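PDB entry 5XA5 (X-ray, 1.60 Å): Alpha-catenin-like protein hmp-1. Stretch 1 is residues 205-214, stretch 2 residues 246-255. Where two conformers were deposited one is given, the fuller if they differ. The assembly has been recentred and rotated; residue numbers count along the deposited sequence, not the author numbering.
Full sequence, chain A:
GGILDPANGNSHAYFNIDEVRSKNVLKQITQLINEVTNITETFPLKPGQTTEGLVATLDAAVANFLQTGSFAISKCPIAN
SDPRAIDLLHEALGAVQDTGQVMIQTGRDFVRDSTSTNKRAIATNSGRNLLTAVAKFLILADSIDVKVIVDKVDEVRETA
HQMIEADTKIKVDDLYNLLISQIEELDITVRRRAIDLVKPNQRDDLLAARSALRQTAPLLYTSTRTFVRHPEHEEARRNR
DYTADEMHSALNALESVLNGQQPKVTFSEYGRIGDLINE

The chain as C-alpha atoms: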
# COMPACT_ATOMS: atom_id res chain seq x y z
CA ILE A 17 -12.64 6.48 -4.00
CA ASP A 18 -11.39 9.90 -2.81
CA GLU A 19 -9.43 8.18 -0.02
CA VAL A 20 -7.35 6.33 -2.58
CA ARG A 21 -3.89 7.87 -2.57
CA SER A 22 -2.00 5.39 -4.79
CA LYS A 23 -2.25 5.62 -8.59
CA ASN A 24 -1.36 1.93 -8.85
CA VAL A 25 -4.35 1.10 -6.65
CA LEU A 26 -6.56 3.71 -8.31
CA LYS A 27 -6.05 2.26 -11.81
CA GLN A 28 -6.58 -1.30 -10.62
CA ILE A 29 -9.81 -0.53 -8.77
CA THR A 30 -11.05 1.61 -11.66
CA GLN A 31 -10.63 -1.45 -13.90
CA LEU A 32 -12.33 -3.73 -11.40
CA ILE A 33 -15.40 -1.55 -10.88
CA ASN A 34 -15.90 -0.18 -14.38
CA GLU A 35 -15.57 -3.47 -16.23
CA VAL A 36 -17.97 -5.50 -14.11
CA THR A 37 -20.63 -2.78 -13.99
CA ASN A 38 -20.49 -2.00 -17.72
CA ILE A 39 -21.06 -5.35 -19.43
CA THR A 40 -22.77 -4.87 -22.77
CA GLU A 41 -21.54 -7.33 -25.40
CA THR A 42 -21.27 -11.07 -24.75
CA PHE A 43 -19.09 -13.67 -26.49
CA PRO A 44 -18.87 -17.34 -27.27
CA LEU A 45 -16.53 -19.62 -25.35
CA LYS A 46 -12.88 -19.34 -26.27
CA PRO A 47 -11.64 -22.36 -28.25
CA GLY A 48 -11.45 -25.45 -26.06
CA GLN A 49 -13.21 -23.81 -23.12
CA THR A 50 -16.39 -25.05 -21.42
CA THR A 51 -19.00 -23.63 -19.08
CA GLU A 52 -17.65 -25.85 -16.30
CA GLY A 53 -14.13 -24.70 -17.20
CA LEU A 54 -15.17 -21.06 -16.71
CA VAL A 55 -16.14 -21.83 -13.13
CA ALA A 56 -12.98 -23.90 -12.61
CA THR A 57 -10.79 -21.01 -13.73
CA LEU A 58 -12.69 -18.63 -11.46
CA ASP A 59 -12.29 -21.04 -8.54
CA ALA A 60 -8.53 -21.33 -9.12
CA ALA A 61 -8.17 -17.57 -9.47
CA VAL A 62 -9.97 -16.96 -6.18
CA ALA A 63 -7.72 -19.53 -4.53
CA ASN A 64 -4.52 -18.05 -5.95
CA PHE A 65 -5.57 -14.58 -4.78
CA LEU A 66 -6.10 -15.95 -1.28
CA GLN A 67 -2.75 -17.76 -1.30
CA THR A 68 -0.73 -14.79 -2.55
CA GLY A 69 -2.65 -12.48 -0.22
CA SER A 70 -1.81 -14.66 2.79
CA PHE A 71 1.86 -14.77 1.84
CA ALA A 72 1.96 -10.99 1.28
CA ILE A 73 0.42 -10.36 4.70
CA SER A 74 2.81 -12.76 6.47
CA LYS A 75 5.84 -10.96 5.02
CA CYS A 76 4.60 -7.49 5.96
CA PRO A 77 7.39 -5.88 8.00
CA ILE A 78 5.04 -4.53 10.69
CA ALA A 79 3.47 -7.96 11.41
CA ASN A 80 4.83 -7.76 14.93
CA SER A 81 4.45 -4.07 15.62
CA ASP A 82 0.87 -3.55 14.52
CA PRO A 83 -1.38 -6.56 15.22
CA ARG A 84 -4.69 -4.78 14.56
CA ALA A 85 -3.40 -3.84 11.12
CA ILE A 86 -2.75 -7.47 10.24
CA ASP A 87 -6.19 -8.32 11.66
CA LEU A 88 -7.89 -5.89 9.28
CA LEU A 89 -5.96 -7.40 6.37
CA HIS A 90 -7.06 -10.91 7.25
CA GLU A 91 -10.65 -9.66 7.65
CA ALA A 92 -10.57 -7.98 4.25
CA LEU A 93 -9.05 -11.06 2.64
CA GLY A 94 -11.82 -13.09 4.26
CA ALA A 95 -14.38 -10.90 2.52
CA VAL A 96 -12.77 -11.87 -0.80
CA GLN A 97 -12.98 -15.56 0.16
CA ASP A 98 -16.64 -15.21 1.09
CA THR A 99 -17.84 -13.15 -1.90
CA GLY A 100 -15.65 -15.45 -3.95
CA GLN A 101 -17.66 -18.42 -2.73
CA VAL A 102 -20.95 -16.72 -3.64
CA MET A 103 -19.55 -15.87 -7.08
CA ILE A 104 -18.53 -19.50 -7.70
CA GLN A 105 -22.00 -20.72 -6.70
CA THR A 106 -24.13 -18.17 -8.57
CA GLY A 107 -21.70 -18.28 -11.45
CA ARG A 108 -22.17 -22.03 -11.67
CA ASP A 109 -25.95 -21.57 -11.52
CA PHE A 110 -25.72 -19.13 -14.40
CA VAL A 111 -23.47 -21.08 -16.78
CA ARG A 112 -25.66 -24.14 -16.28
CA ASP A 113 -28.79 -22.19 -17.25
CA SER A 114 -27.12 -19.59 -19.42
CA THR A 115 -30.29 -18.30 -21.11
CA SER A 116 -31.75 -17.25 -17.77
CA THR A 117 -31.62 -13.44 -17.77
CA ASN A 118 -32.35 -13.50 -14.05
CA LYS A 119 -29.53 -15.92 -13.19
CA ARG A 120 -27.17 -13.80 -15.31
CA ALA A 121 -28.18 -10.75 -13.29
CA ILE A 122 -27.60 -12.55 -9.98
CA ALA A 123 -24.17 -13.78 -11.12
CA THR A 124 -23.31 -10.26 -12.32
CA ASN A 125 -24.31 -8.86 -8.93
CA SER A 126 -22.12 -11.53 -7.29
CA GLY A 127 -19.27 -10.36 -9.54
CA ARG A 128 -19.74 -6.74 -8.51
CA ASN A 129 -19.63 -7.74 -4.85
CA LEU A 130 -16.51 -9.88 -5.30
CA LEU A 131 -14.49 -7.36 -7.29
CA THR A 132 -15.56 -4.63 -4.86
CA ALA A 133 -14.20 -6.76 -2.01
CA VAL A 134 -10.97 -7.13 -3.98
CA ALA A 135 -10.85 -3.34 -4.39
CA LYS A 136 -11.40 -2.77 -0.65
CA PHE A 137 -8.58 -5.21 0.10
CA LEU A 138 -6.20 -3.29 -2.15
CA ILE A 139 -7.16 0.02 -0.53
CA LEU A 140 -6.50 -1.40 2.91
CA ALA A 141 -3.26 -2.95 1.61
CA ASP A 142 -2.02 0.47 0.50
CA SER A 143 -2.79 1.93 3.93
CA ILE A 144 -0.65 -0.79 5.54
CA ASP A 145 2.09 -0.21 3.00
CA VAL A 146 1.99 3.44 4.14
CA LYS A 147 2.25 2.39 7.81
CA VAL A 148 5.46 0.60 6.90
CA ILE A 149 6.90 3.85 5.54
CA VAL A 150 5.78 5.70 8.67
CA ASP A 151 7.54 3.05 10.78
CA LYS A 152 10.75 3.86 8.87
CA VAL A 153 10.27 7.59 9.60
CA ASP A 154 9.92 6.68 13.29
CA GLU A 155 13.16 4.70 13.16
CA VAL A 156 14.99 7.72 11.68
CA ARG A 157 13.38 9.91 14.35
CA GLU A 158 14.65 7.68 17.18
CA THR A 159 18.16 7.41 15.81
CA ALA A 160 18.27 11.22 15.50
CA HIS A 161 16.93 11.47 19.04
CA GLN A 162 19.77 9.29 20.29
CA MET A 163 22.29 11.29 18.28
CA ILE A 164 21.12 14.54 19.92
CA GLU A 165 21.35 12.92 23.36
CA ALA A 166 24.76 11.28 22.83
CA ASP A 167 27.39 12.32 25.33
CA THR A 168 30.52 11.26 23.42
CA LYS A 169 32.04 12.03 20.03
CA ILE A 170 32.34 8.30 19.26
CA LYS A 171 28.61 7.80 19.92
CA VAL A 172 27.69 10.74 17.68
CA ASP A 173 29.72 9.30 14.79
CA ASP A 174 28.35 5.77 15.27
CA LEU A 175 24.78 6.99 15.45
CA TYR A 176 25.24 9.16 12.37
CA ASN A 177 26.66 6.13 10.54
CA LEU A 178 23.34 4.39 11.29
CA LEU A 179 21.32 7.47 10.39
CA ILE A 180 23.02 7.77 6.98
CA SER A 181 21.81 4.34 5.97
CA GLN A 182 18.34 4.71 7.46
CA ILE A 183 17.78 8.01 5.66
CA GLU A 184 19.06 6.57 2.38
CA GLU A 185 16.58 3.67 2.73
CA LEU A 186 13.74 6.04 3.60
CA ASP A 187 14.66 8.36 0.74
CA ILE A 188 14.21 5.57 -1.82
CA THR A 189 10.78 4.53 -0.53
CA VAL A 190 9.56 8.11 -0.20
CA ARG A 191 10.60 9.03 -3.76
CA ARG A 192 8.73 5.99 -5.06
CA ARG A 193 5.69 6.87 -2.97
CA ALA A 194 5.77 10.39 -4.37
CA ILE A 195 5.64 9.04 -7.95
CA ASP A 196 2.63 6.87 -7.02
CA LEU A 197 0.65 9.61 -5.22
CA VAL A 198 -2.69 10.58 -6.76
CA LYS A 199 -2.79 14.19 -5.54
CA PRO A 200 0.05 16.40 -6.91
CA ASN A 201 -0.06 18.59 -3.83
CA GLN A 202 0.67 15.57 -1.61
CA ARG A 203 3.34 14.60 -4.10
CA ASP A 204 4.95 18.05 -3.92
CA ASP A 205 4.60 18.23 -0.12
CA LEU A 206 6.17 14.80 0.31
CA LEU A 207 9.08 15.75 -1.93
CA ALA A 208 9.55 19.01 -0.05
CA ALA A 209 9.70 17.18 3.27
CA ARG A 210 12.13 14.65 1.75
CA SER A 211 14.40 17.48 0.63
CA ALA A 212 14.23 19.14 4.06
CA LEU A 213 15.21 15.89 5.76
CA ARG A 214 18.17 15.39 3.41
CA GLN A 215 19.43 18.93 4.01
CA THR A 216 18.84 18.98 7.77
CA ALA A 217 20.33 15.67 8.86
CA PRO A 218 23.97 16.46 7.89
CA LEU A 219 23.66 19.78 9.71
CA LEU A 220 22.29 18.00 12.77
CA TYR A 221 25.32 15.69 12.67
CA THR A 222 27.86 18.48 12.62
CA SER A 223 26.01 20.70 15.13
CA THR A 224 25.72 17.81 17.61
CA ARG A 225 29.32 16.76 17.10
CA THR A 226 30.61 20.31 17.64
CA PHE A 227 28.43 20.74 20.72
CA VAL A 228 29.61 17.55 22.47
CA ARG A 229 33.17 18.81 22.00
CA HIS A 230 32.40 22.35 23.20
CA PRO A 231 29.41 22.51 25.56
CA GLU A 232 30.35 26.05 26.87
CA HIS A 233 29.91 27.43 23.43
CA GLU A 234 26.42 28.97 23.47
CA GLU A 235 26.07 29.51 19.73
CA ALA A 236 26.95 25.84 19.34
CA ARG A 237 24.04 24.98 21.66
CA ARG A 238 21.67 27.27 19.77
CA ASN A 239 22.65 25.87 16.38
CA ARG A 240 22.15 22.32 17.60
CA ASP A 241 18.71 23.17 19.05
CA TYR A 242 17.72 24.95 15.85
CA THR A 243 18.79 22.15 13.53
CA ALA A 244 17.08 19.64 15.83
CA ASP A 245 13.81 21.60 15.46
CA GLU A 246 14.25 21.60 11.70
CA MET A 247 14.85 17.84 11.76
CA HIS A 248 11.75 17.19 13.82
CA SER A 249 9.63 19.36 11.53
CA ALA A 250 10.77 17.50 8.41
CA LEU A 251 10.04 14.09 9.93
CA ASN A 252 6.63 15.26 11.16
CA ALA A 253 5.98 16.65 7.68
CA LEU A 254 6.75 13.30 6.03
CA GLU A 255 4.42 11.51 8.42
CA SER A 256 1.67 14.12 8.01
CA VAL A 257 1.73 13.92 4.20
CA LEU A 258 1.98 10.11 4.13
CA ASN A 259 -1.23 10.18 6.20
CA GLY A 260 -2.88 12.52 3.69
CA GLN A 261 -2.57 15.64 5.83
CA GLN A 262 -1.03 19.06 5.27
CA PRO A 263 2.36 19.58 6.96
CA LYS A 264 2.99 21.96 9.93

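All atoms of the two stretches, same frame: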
# COMPACT_ATOMS: atom_id res chain seq x y z
N ASP A 205 4.34 18.10 -1.56
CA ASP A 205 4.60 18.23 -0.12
C ASP A 205 5.52 17.13 0.38
O ASP A 205 6.38 17.38 1.24
CB ASP A 205 3.29 18.20 0.66
CG ASP A 205 2.52 19.51 0.57
OD1 ASP A 205 3.05 20.49 -0.01
OD2 ASP A 205 1.38 19.56 1.08
N LEU A 206 5.34 15.91 -0.12
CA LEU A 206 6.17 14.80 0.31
C LEU A 206 7.60 15.03 -0.15
O LEU A 206 8.56 14.81 0.60
CB LEU A 206 5.63 13.46 -0.22
CG LEU A 206 6.22 12.19 0.41
CD1 LEU A 206 5.84 12.13 1.87
CD2 LEU A 206 5.71 10.93 -0.30
N LEU A 207 7.75 15.48 -1.39
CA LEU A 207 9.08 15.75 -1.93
C LEU A 207 9.76 16.90 -1.20
O LEU A 207 10.98 16.88 -1.01
CB LEU A 207 9.00 16.03 -3.43
CG LEU A 207 8.72 14.76 -4.22
CD1 LEU A 207 8.62 15.08 -5.70
CD2 LEU A 207 9.77 13.67 -3.96
N ALA A 208 8.98 17.89 -0.78
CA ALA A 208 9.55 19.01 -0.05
C ALA A 208 10.07 18.55 1.30
O ALA A 208 11.16 18.95 1.72
CB ALA A 208 8.54 20.12 0.13
N ALA A 209 9.28 17.72 1.97
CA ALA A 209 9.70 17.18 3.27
C ALA A 209 10.92 16.28 3.12
O ALA A 209 11.84 16.33 3.95
CB ALA A 209 8.53 16.43 3.94
N ARG A 210 10.95 15.45 2.06
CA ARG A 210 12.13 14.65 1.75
C ARG A 210 13.39 15.52 1.62
O ARG A 210 14.43 15.25 2.22
CB ARG A 210 11.92 13.83 0.46
CG ARG A 210 13.05 12.86 0.17
CD ARG A 210 13.23 12.61 -1.33
NE ARG A 210 13.68 13.83 -2.01
CZ ARG A 210 14.95 14.21 -2.12
NH1 ARG A 210 15.92 13.46 -1.61
NH2 ARG A 210 15.26 15.33 -2.75
N SER A 211 13.27 16.59 0.84
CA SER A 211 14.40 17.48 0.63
C SER A 211 14.87 18.11 1.94
O SER A 211 16.07 18.21 2.19
CB SER A 211 14.01 18.57 -0.37
OG SER A 211 13.67 17.99 -1.61
N ALA A 212 13.91 18.51 2.77
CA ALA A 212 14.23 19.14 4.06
C ALA A 212 14.97 18.14 4.96
O ALA A 212 15.94 18.51 5.62
CB ALA A 212 12.98 19.65 4.74
N LEU A 213 14.50 16.90 5.00
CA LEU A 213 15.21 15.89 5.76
C LEU A 213 16.64 15.71 5.26
O LEU A 213 17.57 15.66 6.07
CB LEU A 213 14.47 14.54 5.72
CG LEU A 213 15.19 13.35 6.37
CD1 LEU A 213 15.43 13.61 7.86
CD2 LEU A 213 14.44 12.03 6.16
N ARG A 214 16.83 15.60 3.95
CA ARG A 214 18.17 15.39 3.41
C ARG A 214 19.12 16.54 3.71
O ARG A 214 20.32 16.32 3.92
CB ARG A 214 18.11 15.17 1.89
CG ARG A 214 17.40 13.92 1.45
CD ARG A 214 17.81 12.71 2.26
NE ARG A 214 19.24 12.41 2.20
CZ ARG A 214 19.81 11.59 1.32
NH1 ARG A 214 19.08 10.99 0.39
NH2 ARG A 214 21.12 11.38 1.36
N GLU A 246 14.43 21.76 13.13
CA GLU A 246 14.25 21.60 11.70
C GLU A 246 14.10 20.13 11.33
O GLU A 246 13.30 19.78 10.48
CB GLU A 246 15.43 22.20 10.93
CG GLU A 246 15.41 23.71 10.84
CD GLU A 246 16.55 24.24 9.99
OE1 GLU A 246 17.68 23.71 10.11
OE2 GLU A 246 16.33 25.17 9.19
N MET A 247 14.89 19.28 11.98
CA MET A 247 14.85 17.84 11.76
C MET A 247 13.48 17.29 12.14
O MET A 247 12.85 16.54 11.37
CB MET A 247 15.94 17.16 12.58
CG MET A 247 16.02 15.66 12.42
SD MET A 247 17.01 15.27 10.97
CE MET A 247 17.04 13.47 11.08
N HIS A 248 13.03 17.67 13.32
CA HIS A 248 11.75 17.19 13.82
C HIS A 248 10.60 17.63 12.91
O HIS A 248 9.70 16.83 12.62
CB HIS A 248 11.52 17.65 15.25
CG HIS A 248 12.44 17.00 16.23
ND1 HIS A 248 12.97 17.67 17.31
CD2 HIS A 248 12.92 15.73 16.30
CE1 HIS A 248 13.74 16.84 18.00
NE2 HIS A 248 13.73 15.66 17.41
N SER A 249 10.65 18.87 12.44
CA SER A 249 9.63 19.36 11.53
C SER A 249 9.58 18.59 10.22
O SER A 249 8.51 18.28 9.72
CB SER A 249 9.85 20.85 11.24
OG SER A 249 9.63 21.60 12.42
N ALA A 250 10.74 18.26 9.66
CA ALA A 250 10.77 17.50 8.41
C ALA A 250 10.17 16.11 8.58
O ALA A 250 9.43 15.62 7.73
CB ALA A 250 12.19 17.39 7.87
N LEU A 251 10.53 15.45 9.68
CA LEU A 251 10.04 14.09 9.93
C LEU A 251 8.53 14.13 10.16
O LEU A 251 7.81 13.30 9.60
CB LEU A 251 10.74 13.46 11.12
CG LEU A 251 12.24 13.22 10.88
CD1 LEU A 251 12.94 12.98 12.20
CD2 LEU A 251 12.46 12.06 9.94
N ASN A 252 8.07 15.09 10.96
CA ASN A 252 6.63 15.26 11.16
C ASN A 252 5.91 15.56 9.85
O ASN A 252 4.79 15.11 9.63
CB ASN A 252 6.34 16.37 12.17
CG ASN A 252 6.82 16.01 13.54
OD1 ASN A 252 7.15 14.86 13.82
ND2 ASN A 252 6.85 17.00 14.43
N ALA A 253 6.56 16.34 8.98
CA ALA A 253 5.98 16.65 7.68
C ALA A 253 5.82 15.41 6.80
O ALA A 253 4.78 15.22 6.16
CB ALA A 253 6.81 17.72 6.98
N LEU A 254 6.85 14.55 6.77
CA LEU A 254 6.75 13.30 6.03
C LEU A 254 5.58 12.47 6.53
O LEU A 254 4.78 11.97 5.75
CB LEU A 254 8.04 12.48 6.14
CG LEU A 254 9.28 12.97 5.38
CD1 LEU A 254 10.53 12.20 5.82
CD2 LEU A 254 9.11 12.84 3.89
N GLU A 255 5.50 12.31 7.85
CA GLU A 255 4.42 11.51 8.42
C GLU A 255 3.05 12.11 8.13
O GLU A 255 2.13 11.39 7.75
CB GLU A 255 4.61 11.37 9.94
CG GLU A 255 3.59 10.46 10.61
CD GLU A 255 3.97 10.11 12.05
OE1 GLU A 255 4.94 10.69 12.58
OE2 GLU A 255 3.29 9.25 12.65

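The two helices meet most closely through alanines: the CA atoms of Ala209 and Ala250 lie only 5.3 Å apart, and the helix axes approach to 8.5 Å. Both residues are buried and direct their CA-to-CB bonds toward the opposing helix. A methyl group is all that either places between the backbones, which leaves room for this close spacing. The CB of Ala209 comes within 4.0 Å of the carbonyl O of Ala250, so side chain and main chain are in van der Waals contact here.

Residues 205-214 and 246-255 are helical throughout, each part of a longer helix, and their N-to-C directions make an angle of 152°, an antiparallel arrangement with a marked tilt. No hydrogen bond passes between them. The backbone polar groups are used within each helix, as in the bonds from Leu213 N to Ala209 O (2.9 Å) and from Leu254 N to Ala250 O (3.0 Å), and the residues that meet across the interface bring almost entirely hydrocarbon surface. Cohesion therefore rests on close packing and the exclusion of water, with 404 Å² buried over both sides.

Two further alanines extend the small-residue seam. Ala253 CB lies 3.7 Å from Ala209 CB, and Ala212 CB lies 3.9 Å from Ala250 CB, so that each central alanine also meets a methyl group from the other helix.

Larger side chains fill the space beside this seam. Leu213, with chi1 t and chi2 p, leaves its backbone sideways, but its end approaches the second helix and fits as a knob into a hole formed by Met247, Ala250, Leu251 and Leu254. Its CD1 contacts Met247 CE at 3.6 Å and Leu251 CD2 at 3.9 Å, while its CD2 lies 3.9 Å from Leu254 CD1; the Leu213 CB is 4.2 Å from Ala250 CB. Leu251 points its CA-to-CB bond away from the first helix, yet the end of its side chain comes back within reach.

Leu254, an m,t rotamer, is the counterpart of Leu213 on the second helix, and the two have the largest covered areas in the contact, 90 and 89 Å². While its CD1 meets Leu213, its CD2 reaches Ala209 CB at 3.6 Å and Leu206 CD1 at 3.9 Å. The same CD2 rests against the first helix's backbone, 3.7 Å from Arg210 N and 3.9 Å from Leu206 O, atoms already joined by a 2.9 Å helical hydrogen bond. The methyl thus packs over a satisfied polar pair.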